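Local coordinates for capsid protein (Infectious hypodermal and hematopoietic necrosis virus, PDB 3N7X) that builds the icosahedral shell of a shrimp-infecting brevidensovirus, sixty copies of one calcium-binding, jelly-roll subunit probably enclosing the viral DNA, at residues F56-A61 against C283-D288; D67-Y72 against S185-Y190; Y148-K153 against D192-F197; L162-T167 against Q179-Q184; Q263-M268 against C323-T328. One frame throughout, in Å; residues are numbered along the deposited sequence.

Interaction 1: residues F56-A61 against C283-D288; sequences FEFDAA and CRVQAD
Phe56 and Phe58 point to the same side of a two-stranded antiparallel pairing, where they meet Val285, Ala287 and Cys283. Phe56 N donates to Val285 O at 3.0 Å. In return Val285 N donates to Phe56 O at 2.9 Å. Phe58 N donates to Cys283 O, and between these two hydrogen-bonded pairs sits the non-hydrogen-bonded pair Glu57–Arg284. The Phe56 ring reaches past Val285, CE2 coming to Ala287 CB at 3.6 Å, while Phe56 CB touches Val285 CG2. Strands 45-59 and 281-296 belong to the BIDG sheet of the parvovirus jelly roll, and this face looks into the barrel, toward Met266 and Met268 of strand 264-268. Cys283 SG, set between the backbone N and the carbonyl carbon (chi1 74°), stands at the edge of the Phe58 ring in a sulfur-aromatic contact, 4.1 Å from CD2. Val285 CG2 comes to the same ring near its plane, 4.2 Å from CE2. On the other face Glu57 and Arg284 lie side by side, pointing the same way, with Glu57 CG 4.2 Å from Arg284 CB. Their charged ends stay apart, Glu57 OE2 to Arg284 NE 4.9 Å; the extended arginine instead makes a cation-pi contact with Tyr55 and weak hydrogen bonds to Tyr148 and Ser269 of a neighbouring subunit.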
# COMPACT_ATOMS: atom_id res chain seq x y z
N PHE A 56 86.02 40.50 -29.73
CA PHE A 56 85.92 41.92 -30.03
C PHE A 56 86.42 42.71 -28.82
O PHE A 56 86.23 42.28 -27.67
CB PHE A 56 84.47 42.34 -30.31
CG PHE A 56 83.91 41.80 -31.60
CD1 PHE A 56 84.74 41.40 -32.64
CD2 PHE A 56 82.52 41.77 -31.80
CE1 PHE A 56 84.21 40.97 -33.86
CE2 PHE A 56 81.98 41.34 -33.01
CZ PHE A 56 82.82 40.94 -34.04
N GLU A 57 87.05 43.84 -29.08
CA GLU A 57 87.54 44.70 -28.01
C GLU A 57 86.98 46.10 -28.25
O GLU A 57 86.78 46.50 -29.39
CB GLU A 57 89.07 44.76 -27.99
CG GLU A 57 89.77 43.44 -27.77
CD GLU A 57 89.92 42.64 -29.05
OE1 GLU A 57 90.24 43.26 -30.09
OE2 GLU A 57 89.73 41.40 -29.03
N PHE A 58 86.74 46.83 -27.17
CA PHE A 58 86.19 48.18 -27.28
C PHE A 58 86.76 49.11 -26.23
O PHE A 58 87.13 48.68 -25.14
CB PHE A 58 84.68 48.15 -27.06
CG PHE A 58 83.92 47.28 -28.02
CD1 PHE A 58 83.68 47.70 -29.32
CD2 PHE A 58 83.43 46.04 -27.60
CE1 PHE A 58 82.95 46.91 -30.20
CE2 PHE A 58 82.70 45.24 -28.47
CZ PHE A 58 82.46 45.67 -29.77
N ASP A 59 86.81 50.40 -26.56
CA ASP A 59 87.24 51.42 -25.62
C ASP A 59 86.19 52.52 -25.75
O ASP A 59 85.16 52.31 -26.38
CB ASP A 59 88.65 51.95 -25.92
CG ASP A 59 88.77 52.57 -27.30
OD1 ASP A 59 87.73 52.97 -27.88
OD2 ASP A 59 89.91 52.69 -27.78
N ALA A 60 86.45 53.69 -25.18
CA ALA A 60 85.48 54.77 -25.25
C ALA A 60 85.36 55.46 -26.61
O ALA A 60 84.75 56.53 -26.72
CB ALA A 60 85.78 55.80 -24.17
N ALA A 61 85.94 54.84 -27.64
CA ALA A 61 85.89 55.39 -29.01
C ALA A 61 86.48 56.79 -29.11
O ALA A 61 86.11 57.59 -29.98
CB ALA A 61 84.44 55.41 -29.50
N CYS A 283 87.11 46.74 -22.92
CA CYS A 283 86.63 45.40 -22.61
C CYS A 283 86.76 44.50 -23.82
O CYS A 283 86.92 44.96 -24.95
CB CYS A 283 85.17 45.45 -22.18
SG CYS A 283 84.03 45.73 -23.55
N ARG A 284 86.68 43.20 -23.57
CA ARG A 284 86.75 42.19 -24.62
C ARG A 284 85.58 41.25 -24.43
O ARG A 284 85.28 40.84 -23.31
CB ARG A 284 88.05 41.40 -24.53
CG ARG A 284 88.01 40.05 -25.27
CD ARG A 284 89.37 39.43 -25.14
NE ARG A 284 89.49 38.03 -25.53
CZ ARG A 284 88.82 37.03 -24.97
NH1 ARG A 284 87.95 37.25 -24.00
NH2 ARG A 284 89.09 35.78 -25.32
N VAL A 285 84.92 40.92 -25.53
CA VAL A 285 83.77 40.03 -25.46
C VAL A 285 83.92 38.94 -26.51
O VAL A 285 84.77 39.03 -27.39
CB VAL A 285 82.44 40.78 -25.74
CG1 VAL A 285 82.30 41.96 -24.80
CG2 VAL A 285 82.41 41.24 -27.19
N GLN A 286 83.09 37.91 -26.40
CA GLN A 286 83.09 36.83 -27.37
C GLN A 286 81.83 37.09 -28.18
O GLN A 286 80.79 37.46 -27.63
CB GLN A 286 83.00 35.46 -26.71
CG GLN A 286 83.11 34.32 -27.72
CD GLN A 286 82.98 32.95 -27.09
OE1 GLN A 286 83.55 32.68 -26.03
NE2 GLN A 286 82.23 32.07 -27.75
N ALA A 287 81.91 36.92 -29.49
CA ALA A 287 80.75 37.15 -30.34
C ALA A 287 80.51 35.94 -31.23
O ALA A 287 81.35 35.58 -32.05
CB ALA A 287 80.97 38.39 -31.19
N ASP A 288 79.35 35.31 -31.06
CA ASP A 288 79.00 34.14 -31.85
C ASP A 288 78.05 34.56 -32.97
O ASP A 288 77.04 35.23 -32.72
CB ASP A 288 78.38 33.07 -30.95
CG ASP A 288 79.35 32.58 -29.86
OD1 ASP A 288 80.58 32.71 -30.05
OD2 ASP A 288 78.88 32.06 -28.82

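Interaction 2: residues D67-Y72 against S185-Y190; sequences DGKNLY and STAANY
An Asx turn at Asp67 meets an inverse gamma turn centred on Ala187, joining the entry to one jelly-roll strand to the loop between strand 179-182 and helix 192-196. Asp67 CG sits between the backbone N and the carbonyl carbon (chi1 65°), and OD1 accepts Lys69 N at 2.7 Å, from above the carboxylate plane. The tight bend this closes presents Gly68 N to Ala187 O, the one hydrogen bond between the segments, 2.9 Å long and nearly straight at 161°. Gly68 lies close against the loop: its N is 3.5 Å from Asn189 O, and Ala187 CB presses on its carbonyl, 3.2 Å from Gly68 O. Asp67 CB also rests on Ala187 O at 3.4 Å. The Lys69 chain, extended beyond CG, runs over two carbonyls of the loop, with CG 3.3 Å from Ala187 O and CE 3.3 Å from Ser185 O, so that its methylenes rather than its ammonium do the touching. Tyr190 meets Asp67 through CA and CB; its ring leads away to pack on Tyr55 and Glu57 of a neighbouring subunit. Asn189 OD1 accepts from the N of Glu191, a calcium-binding residue in structures of this protein. The loop thus passes from strand 179-182, whose exit bonds to Lys69, round the start of strand 70-74 and into helix 192-196.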
# COMPACT_ATOMS: atom_id res chain seq x y z
N ASP A 67 84.95 62.52 -26.42
CA ASP A 67 84.08 63.35 -27.25
C ASP A 67 82.93 62.44 -27.70
O ASP A 67 82.90 61.26 -27.33
CB ASP A 67 84.82 63.93 -28.47
CG ASP A 67 85.28 62.87 -29.45
OD1 ASP A 67 84.47 61.99 -29.83
OD2 ASP A 67 86.46 62.94 -29.86
N GLY A 68 82.00 62.97 -28.47
CA GLY A 68 80.89 62.15 -28.93
C GLY A 68 80.85 62.08 -30.44
O GLY A 68 79.78 62.08 -31.04
N LYS A 69 82.03 61.99 -31.06
CA LYS A 69 82.12 61.94 -32.51
C LYS A 69 82.02 60.56 -33.16
O LYS A 69 81.48 60.44 -34.26
CB LYS A 69 83.43 62.61 -32.95
CG LYS A 69 83.58 64.04 -32.47
CD LYS A 69 84.94 64.60 -32.86
CE LYS A 69 85.08 66.05 -32.44
NZ LYS A 69 86.45 66.58 -32.72
N ASN A 70 82.54 59.53 -32.50
CA ASN A 70 82.51 58.19 -33.07
C ASN A 70 81.95 57.10 -32.18
O ASN A 70 81.88 57.23 -30.96
CB ASN A 70 83.92 57.76 -33.51
CG ASN A 70 84.57 58.76 -34.44
OD1 ASN A 70 85.23 59.69 -33.99
ND2 ASN A 70 84.39 58.57 -35.74
N LEU A 71 81.55 56.01 -32.83
CA LEU A 71 81.01 54.83 -32.16
C LEU A 71 81.41 53.64 -33.01
O LEU A 71 81.57 53.77 -34.23
CB LEU A 71 79.49 54.91 -32.07
CG LEU A 71 78.87 55.95 -31.13
CD1 LEU A 71 77.35 55.96 -31.29
CD2 LEU A 71 79.26 55.64 -29.69
N TYR A 72 81.59 52.48 -32.39
CA TYR A 72 81.93 51.29 -33.15
C TYR A 72 80.63 50.83 -33.76
O TYR A 72 79.58 50.92 -33.14
CB TYR A 72 82.47 50.19 -32.25
CG TYR A 72 83.81 50.48 -31.63
CD1 TYR A 72 83.91 51.17 -30.42
CD2 TYR A 72 84.99 50.07 -32.25
CE1 TYR A 72 85.15 51.43 -29.84
CE2 TYR A 72 86.23 50.32 -31.68
CZ TYR A 72 86.31 51.00 -30.48
OH TYR A 72 87.54 51.25 -29.91
N SER A 185 80.76 64.67 -36.39
CA SER A 185 82.09 65.26 -36.52
C SER A 185 82.33 66.47 -35.62
O SER A 185 83.47 66.75 -35.25
CB SER A 185 82.36 65.64 -37.97
OG SER A 185 81.40 66.58 -38.43
N THR A 186 81.26 67.18 -35.25
CA THR A 186 81.40 68.37 -34.41
C THR A 186 81.06 68.14 -32.94
O THR A 186 81.02 69.10 -32.16
CB THR A 186 80.50 69.52 -34.92
OG1 THR A 186 79.12 69.15 -34.78
CG2 THR A 186 80.80 69.82 -36.38
N ALA A 187 80.83 66.89 -32.55
CA ALA A 187 80.48 66.58 -31.17
C ALA A 187 81.63 66.55 -30.17
O ALA A 187 82.14 65.49 -29.82
CB ALA A 187 79.74 65.25 -31.12
N ALA A 188 82.04 67.73 -29.72
CA ALA A 188 83.11 67.80 -28.74
C ALA A 188 82.57 67.24 -27.42
O ALA A 188 83.30 66.60 -26.66
CB ALA A 188 83.56 69.25 -28.56
N ASN A 189 81.29 67.50 -27.16
CA ASN A 189 80.62 67.02 -25.95
C ASN A 189 80.45 65.50 -25.99
O ASN A 189 79.66 64.98 -26.79
CB ASN A 189 79.25 67.70 -25.83
CG ASN A 189 78.37 67.05 -24.78
OD1 ASN A 189 78.86 66.53 -23.78
ND2 ASN A 189 77.07 67.08 -25.01
N TYR A 190 81.18 64.81 -25.12
CA TYR A 190 81.13 63.35 -25.10
C TYR A 190 79.78 62.76 -24.70
O TYR A 190 79.55 61.56 -24.88
CB TYR A 190 82.24 62.79 -24.20
CG TYR A 190 81.93 62.79 -22.73
CD1 TYR A 190 81.51 63.95 -22.08
CD2 TYR A 190 82.07 61.62 -21.97
CE1 TYR A 190 81.23 63.95 -20.71
CE2 TYR A 190 81.80 61.61 -20.60
CZ TYR A 190 81.38 62.77 -19.98
OH TYR A 190 81.10 62.77 -18.63

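Interaction 3: residues Y148-K153 against D192-F197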
# COMPACT_ATOMS: atom_id res chain seq x y z
N TYR A 148 81.13 49.25 -17.93
CA TYR A 148 80.19 48.65 -18.86
C TYR A 148 80.23 49.27 -20.25
O TYR A 148 80.73 50.38 -20.44
CB TYR A 148 78.76 48.73 -18.30
CG TYR A 148 78.24 50.13 -18.06
CD1 TYR A 148 77.60 50.85 -19.07
CD2 TYR A 148 78.40 50.74 -16.81
CE1 TYR A 148 77.12 52.14 -18.84
CE2 TYR A 148 77.93 52.02 -16.57
CZ TYR A 148 77.29 52.72 -17.59
OH TYR A 148 76.84 53.99 -17.33
N LEU A 149 79.69 48.53 -21.21
CA LEU A 149 79.65 48.95 -22.60
C LEU A 149 78.29 49.57 -22.91
O LEU A 149 77.27 49.13 -22.37
CB LEU A 149 79.87 47.73 -23.50
CG LEU A 149 79.90 47.91 -25.02
CD1 LEU A 149 81.18 48.63 -25.42
CD2 LEU A 149 79.85 46.54 -25.69
N GLU A 150 78.27 50.58 -23.77
CA GLU A 150 77.02 51.23 -24.16
C GLU A 150 76.68 50.80 -25.59
O GLU A 150 77.55 50.78 -26.46
CB GLU A 150 77.15 52.76 -24.10
CG GLU A 150 77.58 53.29 -22.74
CD GLU A 150 77.62 54.82 -22.67
OE1 GLU A 150 77.95 55.46 -23.69
OE2 GLU A 150 77.33 55.37 -21.58
N ILE A 151 75.42 50.44 -25.82
CA ILE A 151 74.96 50.01 -27.13
C ILE A 151 73.80 50.89 -27.58
O ILE A 151 72.82 51.06 -26.86
CB ILE A 151 74.51 48.53 -27.08
CG1 ILE A 151 75.68 47.67 -26.61
CG2 ILE A 151 74.02 48.07 -28.45
CD1 ILE A 151 75.32 46.24 -26.33
N PHE A 152 73.93 51.45 -28.78
CA PHE A 152 72.92 52.36 -29.33
C PHE A 152 72.33 51.92 -30.67
O PHE A 152 72.93 51.13 -31.41
CB PHE A 152 73.54 53.75 -29.55
CG PHE A 152 74.18 54.34 -28.33
CD1 PHE A 152 73.42 55.03 -27.39
CD2 PHE A 152 75.55 54.24 -28.12
CE1 PHE A 152 74.01 55.62 -26.27
CE2 PHE A 152 76.16 54.82 -27.01
CZ PHE A 152 75.39 55.51 -26.08
N LYS A 153 71.15 52.46 -30.97
CA LYS A 153 70.44 52.23 -32.23
C LYS A 153 69.78 53.58 -32.53
O LYS A 153 69.23 54.22 -31.62
CB LYS A 153 69.35 51.16 -32.09
CG LYS A 153 69.85 49.73 -31.94
CD LYS A 153 68.65 48.78 -31.80
CE LYS A 153 69.07 47.34 -31.55
NZ LYS A 153 67.90 46.41 -31.52
N ASP A 192 76.98 63.60 -26.09
CA ASP A 192 76.06 63.69 -27.22
C ASP A 192 75.32 62.39 -27.54
O ASP A 192 74.10 62.40 -27.72
CB ASP A 192 76.80 64.17 -28.47
CG ASP A 192 75.86 64.80 -29.48
OD1 ASP A 192 75.17 65.79 -29.12
OD2 ASP A 192 75.80 64.32 -30.63
N PRO A 193 76.03 61.26 -27.60
CA PRO A 193 75.36 59.99 -27.91
C PRO A 193 74.19 59.63 -26.98
O PRO A 193 73.13 59.22 -27.45
CB PRO A 193 76.50 58.98 -27.83
CG PRO A 193 77.68 59.78 -28.28
CD PRO A 193 77.48 61.07 -27.51
N ILE A 194 74.38 59.79 -25.67
CA ILE A 194 73.30 59.45 -24.73
C ILE A 194 72.18 60.49 -24.74
O ILE A 194 71.08 60.22 -24.26
CB ILE A 194 73.82 59.28 -23.28
CG1 ILE A 194 74.28 60.63 -22.71
CG2 ILE A 194 74.94 58.25 -23.24
CD1 ILE A 194 74.76 60.55 -21.28
N GLN A 195 72.45 61.67 -25.27
CA GLN A 195 71.42 62.68 -25.35
C GLN A 195 70.62 62.51 -26.63
O GLN A 195 69.45 62.88 -26.69
CB GLN A 195 72.04 64.09 -25.34
CG GLN A 195 71.06 65.20 -25.79
CD GLN A 195 71.66 66.61 -25.77
OE1 GLN A 195 71.91 67.17 -24.70
NE2 GLN A 195 71.88 67.18 -26.95
N GLN A 196 71.24 61.92 -27.65
CA GLN A 196 70.62 61.78 -28.96
C GLN A 196 70.01 60.46 -29.43
O GLN A 196 68.89 60.44 -29.94
CB GLN A 196 71.61 62.27 -30.02
CG GLN A 196 72.06 63.71 -29.81
CD GLN A 196 70.94 64.70 -30.05
OE1 GLN A 196 70.68 65.59 -29.23
NE2 GLN A 196 70.26 64.57 -31.19
N PHE A 197 70.74 59.36 -29.28
CA PHE A 197 70.23 58.07 -29.74
C PHE A 197 68.98 57.59 -28.99
O PHE A 197 68.95 57.53 -27.76
CB PHE A 197 71.35 57.04 -29.68
CG PHE A 197 72.36 57.20 -30.77
CD1 PHE A 197 72.27 56.46 -31.94
CD2 PHE A 197 73.37 58.15 -30.66
CE1 PHE A 197 73.17 56.66 -33.00
CE2 PHE A 197 74.28 58.36 -31.71
CZ PHE A 197 74.17 57.62 -32.88
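The axes of the short strand 149-153 and helix 192-196 pass 9.7 Å apart at 48°, and the backbones come nearest at Phe152 and Phe197, 6.3 Å between CA atoms. Phe152 carries most of the contact. Its ring has Pro193 CB over one face, 4.0 Å from CZ, while Ile194 CG2 stands at its edge, also 4.0 Å from CZ. The helix lies across the CHEF sheet of the jelly roll; from strand 149-153, Phe152 meets Pro193, Ile194 and Phe197, Glu150 only Ile194. Phe197, the first residue to leave the helix, crosses Phe152 at about a right angle: its CB is 3.7 Å from Phe152 CD1, and the two ring planes are inclined at 45°. The edge of the Phe197 ring meets the strand backbone, CD1 lying 3.8 Å from Lys153 O. Ile194 has CG2 anti to its carbonyl carbon, beside the backbone N, and this branch also touches the Glu150 carboxylate, which is bridged to Arg267 and bonded to Tyr55 of a neighbouring subunit.

Interaction 4: residues L162-T167 against Q179-Q184; sequences LSTKET and QLVTVQ
Thr182 N donates to Ser163 O at 3.0 Å, nearly along the C=O axis, and Lys165 N donates to Leu180 O at 3.0 Å from above the carbonyl plane. Between these bonds lies the non-hydrogen-bonded pair Thr164–Val181, whose CA atoms are 4.1 Å apart. Toward Leu162 a water takes over, accepting from Ser163 N at 2.9 Å and donating to Thr182 O at 2.8 Å, where the strands have drawn too far apart for a direct bond. The segment axes cross at 140°, 40° from exact antiparallel. The apolar packing starts at Leu162, which crosses Val181 at about a right angle, its CB 3.5 Å from Val181 CG1. Val181 CG1, anti to the backbone N (chi1 170°), is brought against Leu162 this way, and Leu162 CD1 reaches on to Val183 CG1 at 3.9 Å. Past the Lys165 N bond, Lys165 and Leu180 lie side by side, Lys165 CD 4.1 Å from Leu180 CD1. In the CHEF sheet, strand 179-182 bonds to strand 70-74 through Val181 and Leu71, and strand 161-164 lies beyond it. Direct backbone bonds thus hold the middle and the Lys165 side, whereas at the Leu162 end one water completes the link beside the Leu162–Val181–Val183 hydrocarbon.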
# COMPACT_ATOMS: atom_id res chain seq x y z
N LEU A 162 76.61 57.55 -43.01
CA LEU A 162 77.80 57.93 -42.27
C LEU A 162 79.04 57.33 -42.90
O LEU A 162 78.95 56.40 -43.71
CB LEU A 162 77.69 57.46 -40.82
CG LEU A 162 76.44 57.91 -40.06
CD1 LEU A 162 76.43 57.23 -38.70
CD2 LEU A 162 76.42 59.43 -39.91
N SER A 163 80.20 57.86 -42.53
CA SER A 163 81.47 57.37 -43.04
C SER A 163 82.27 56.80 -41.89
O SER A 163 82.11 57.22 -40.74
CB SER A 163 82.29 58.49 -43.69
OG SER A 163 81.73 58.89 -44.92
N THR A 164 83.13 55.83 -42.19
CA THR A 164 83.99 55.24 -41.18
C THR A 164 85.02 56.30 -40.82
O THR A 164 85.31 57.18 -41.64
CB THR A 164 84.70 54.01 -41.75
OG1 THR A 164 85.18 54.32 -43.06
CG2 THR A 164 83.76 52.83 -41.83
N LYS A 165 85.56 56.25 -39.61
CA LYS A 165 86.56 57.24 -39.21
C LYS A 165 87.74 57.14 -40.18
O LYS A 165 88.29 58.14 -40.61
CB LYS A 165 87.03 56.99 -37.77
CG LYS A 165 87.92 58.10 -37.24
CD LYS A 165 88.41 57.80 -35.83
CE LYS A 165 89.34 58.89 -35.32
NZ LYS A 165 89.87 58.57 -33.96
N GLU A 166 88.12 55.91 -40.51
CA GLU A 166 89.20 55.68 -41.46
C GLU A 166 88.54 55.22 -42.74
O GLU A 166 87.74 54.29 -42.72
CB GLU A 166 90.14 54.60 -40.96
CG GLU A 166 90.73 54.93 -39.63
CD GLU A 166 91.86 54.01 -39.28
OE1 GLU A 166 91.64 52.77 -39.28
OE2 GLU A 166 92.97 54.53 -39.00
N THR A 167 88.87 55.86 -43.85
CA THR A 167 88.24 55.50 -45.11
C THR A 167 88.92 54.43 -45.94
O THR A 167 88.57 54.22 -47.10
CB THR A 167 88.06 56.74 -45.96
OG1 THR A 167 89.28 57.49 -45.94
CG2 THR A 167 86.89 57.61 -45.40
N GLN A 179 84.14 48.38 -36.59
CA GLN A 179 84.96 49.56 -36.85
C GLN A 179 84.29 50.87 -36.45
O GLN A 179 83.07 50.96 -36.36
CB GLN A 179 85.33 49.59 -38.34
CG GLN A 179 86.12 48.37 -38.78
CD GLN A 179 87.41 48.21 -38.00
OE1 GLN A 179 88.23 49.13 -37.95
NE2 GLN A 179 87.60 47.04 -37.39
N LEU A 180 85.11 51.89 -36.22
CA LEU A 180 84.59 53.20 -35.82
C LEU A 180 83.92 53.95 -36.96
O LEU A 180 84.40 53.96 -38.09
CB LEU A 180 85.71 54.07 -35.24
CG LEU A 180 86.20 53.72 -33.84
CD1 LEU A 180 87.30 54.70 -33.44
CD2 LEU A 180 85.05 53.78 -32.84
N VAL A 181 82.79 54.56 -36.64
CA VAL A 181 82.01 55.34 -37.60
C VAL A 181 81.80 56.72 -36.99
O VAL A 181 81.48 56.84 -35.81
CB VAL A 181 80.64 54.68 -37.87
CG1 VAL A 181 79.76 55.61 -38.68
CG2 VAL A 181 80.84 53.37 -38.62
N THR A 182 82.00 57.76 -37.79
CA THR A 182 81.82 59.11 -37.30
C THR A 182 80.33 59.46 -37.33
O THR A 182 79.73 59.55 -38.40
CB THR A 182 82.61 60.12 -38.15
OG1 THR A 182 84.00 59.80 -38.08
CG2 THR A 182 82.39 61.54 -37.64
N VAL A 183 79.75 59.65 -36.16
CA VAL A 183 78.33 59.97 -36.06
C VAL A 183 78.06 61.47 -35.94
O VAL A 183 77.00 61.95 -36.34
CB VAL A 183 77.69 59.23 -34.86
CG1 VAL A 183 77.80 57.73 -35.06
CG2 VAL A 183 78.38 59.62 -33.58
N GLN A 184 79.02 62.22 -35.39
CA GLN A 184 78.90 63.67 -35.22
C GLN A 184 80.28 64.28 -35.22
O GLN A 184 80.90 64.41 -34.16
CB GLN A 184 78.22 64.02 -33.90
CG GLN A 184 76.72 64.18 -33.98
CD GLN A 184 76.30 65.11 -35.09
OE1 GLN A 184 76.96 66.11 -35.37
NE2 GLN A 184 75.17 64.79 -35.73
O HOH W 1 80.24 60.33 -41.02
O HOH W 2 88.49 51.44 -39.33

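Interaction 5: residues Q263-M268 against C323-T328; sequences QIFMRM and CYIMHT
Gln263 and Ile325 are the nearest backbones, their CA atoms 7.5 Å apart, so the segments meet through side chains and not as paired strands. Both belong to one extended CHEF sheet of the jelly roll, strand 264-268 within it and strand 322-324 at its margin, and here the chain leaving the margin passes the start of the inner strand. Gln263 reaches across: its CG lies between the backbone N and the carbonyl carbon (chi1 56°), and the bend at chi2 brings CD toward the other segment. NE2 donates to Tyr324 O at 2.9 Å, almost straight at 171°, from above that carbonyl's plane. Beside it Phe265 sends its CZ to Cys323 SG, 3.7 Å away and in the plane of the ring, a sulfur-aromatic contact at the edge. Ile325 and Phe265 reach toward each other, tip to tip, with CD1 3.9 Å from CZ. The other end of the amide is held too: a water donates to Gln263 OE1 at 2.7 Å and accepts from Met326 N at 2.8 Å.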
# COMPACT_ATOMS: atom_id res chain seq x y z
N GLN A 263 71.11 48.64 -37.16
CA GLN A 263 72.37 47.99 -36.82
C GLN A 263 72.76 48.65 -35.50
O GLN A 263 72.17 49.66 -35.12
CB GLN A 263 73.46 48.23 -37.89
CG GLN A 263 73.76 49.68 -38.22
CD GLN A 263 72.96 50.19 -39.41
OE1 GLN A 263 71.74 50.34 -39.34
NE2 GLN A 263 73.65 50.47 -40.51
N ILE A 264 73.74 48.09 -34.80
CA ILE A 264 74.11 48.67 -33.52
C ILE A 264 75.41 49.47 -33.52
O ILE A 264 76.28 49.26 -34.36
CB ILE A 264 74.19 47.59 -32.43
CG1 ILE A 264 75.22 46.53 -32.82
CG2 ILE A 264 72.82 46.94 -32.26
CD1 ILE A 264 75.35 45.43 -31.80
N PHE A 265 75.51 50.38 -32.56
CA PHE A 265 76.68 51.23 -32.38
C PHE A 265 77.10 51.09 -30.92
O PHE A 265 76.24 50.97 -30.04
CB PHE A 265 76.32 52.67 -32.71
CG PHE A 265 75.95 52.87 -34.15
CD1 PHE A 265 76.94 53.01 -35.12
CD2 PHE A 265 74.62 52.89 -34.55
CE1 PHE A 265 76.61 53.15 -36.47
CE2 PHE A 265 74.28 53.04 -35.89
CZ PHE A 265 75.28 53.17 -36.85
N MET A 266 78.40 51.09 -30.65
CA MET A 266 78.87 50.91 -29.28
C MET A 266 80.08 51.74 -28.90
O MET A 266 80.72 52.36 -29.75
CB MET A 266 79.24 49.45 -29.04
CG MET A 266 78.18 48.46 -29.44
SD MET A 266 78.94 47.02 -30.21
CE MET A 266 79.45 47.75 -31.76
N ARG A 267 80.38 51.71 -27.61
CA ARG A 267 81.53 52.39 -27.03
C ARG A 267 81.53 52.06 -25.55
O ARG A 267 80.48 52.00 -24.91
CB ARG A 267 81.45 53.91 -27.21
CG ARG A 267 80.54 54.63 -26.22
CD ARG A 267 80.68 56.13 -26.35
NE ARG A 267 79.81 56.84 -25.42
CZ ARG A 267 79.75 58.17 -25.31
NH1 ARG A 267 80.51 58.94 -26.07
NH2 ARG A 267 78.93 58.72 -24.43
N MET A 268 82.71 51.81 -24.99
CA MET A 268 82.80 51.54 -23.57
C MET A 268 82.34 52.86 -22.96
O MET A 268 82.68 53.93 -23.47
CB MET A 268 84.24 51.22 -23.18
CG MET A 268 84.44 50.78 -21.74
SD MET A 268 83.93 49.09 -21.31
CE MET A 268 83.18 48.56 -22.78
N CYS A 323 78.28 53.63 -43.95
CA CYS A 323 77.29 53.06 -43.06
C CYS A 323 75.93 53.64 -43.42
O CYS A 323 75.71 54.85 -43.32
CB CYS A 323 77.65 53.41 -41.62
SG CYS A 323 76.36 53.07 -40.41
N TYR A 324 75.02 52.78 -43.87
CA TYR A 324 73.68 53.23 -44.25
C TYR A 324 72.65 52.80 -43.22
O TYR A 324 72.51 51.61 -42.93
CB TYR A 324 73.31 52.66 -45.62
CG TYR A 324 74.15 53.20 -46.74
CD1 TYR A 324 73.81 54.39 -47.39
CD2 TYR A 324 75.32 52.54 -47.14
CE1 TYR A 324 74.61 54.91 -48.40
CE2 TYR A 324 76.13 53.05 -48.15
CZ TYR A 324 75.77 54.24 -48.78
OH TYR A 324 76.58 54.76 -49.76
N ILE A 325 71.92 53.76 -42.68
CA ILE A 325 70.91 53.47 -41.68
C ILE A 325 69.51 53.56 -42.28
O ILE A 325 69.16 54.55 -42.92
CB ILE A 325 71.02 54.44 -40.50
CG1 ILE A 325 72.43 54.36 -39.92
CG2 ILE A 325 69.99 54.10 -39.44
CD1 ILE A 325 72.71 55.38 -38.86
N MET A 326 68.72 52.52 -42.06
CA MET A 326 67.36 52.47 -42.59
C MET A 326 66.33 53.17 -41.69
O MET A 326 66.37 53.04 -40.47
CB MET A 326 66.93 51.01 -42.76
CG MET A 326 65.57 50.84 -43.40
SD MET A 326 64.95 49.15 -43.23
CE MET A 326 65.93 48.28 -44.44
N HIS A 327 65.43 53.92 -42.30
CA HIS A 327 64.37 54.61 -41.56
C HIS A 327 63.10 54.58 -42.39
O HIS A 327 63.02 55.24 -43.42
CB HIS A 327 64.74 56.07 -41.28
CG HIS A 327 65.87 56.23 -40.33
ND1 HIS A 327 65.87 55.69 -39.06
CD2 HIS A 327 67.05 56.89 -40.45
CE1 HIS A 327 66.99 56.00 -38.44
NE2 HIS A 327 67.73 56.72 -39.27
N THR A 328 62.11 53.80 -41.95
CA THR A 328 60.85 53.71 -42.68
C THR A 328 59.79 54.56 -41.99
O THR A 328 58.66 54.68 -42.48
CB THR A 328 60.34 52.26 -42.77
OG1 THR A 328 60.12 51.75 -41.45
CG2 THR A 328 61.35 51.39 -43.49
O HOH W 3 69.59 50.17 -40.90

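Interactions 2 to 5 reach the CHEF sheet, while interaction 1 lies in the BIDG sheet across the barrel. The sheets are tied at Asp59, whose O accepts Met268 N at 2.9 Å and whose OD1 meets Tyr72 OH at 2.7 Å. Interactions 2 and 4 are joined where strand 70-74 pairs with strand 179-182: Leu71 O accepts Val181 N at 2.8 Å. A salt bridge, Glu150 OE1 to Arg267 NE, links interactions 3 and 5. Calcium ions lie about 4 Å from the Phe56 side chain and about 5 Å from that of Tyr190 (nearest atoms); Tyr55, Gln176 and Glu191 bind calcium in structures of this protein, though none is bound to this chain in the model.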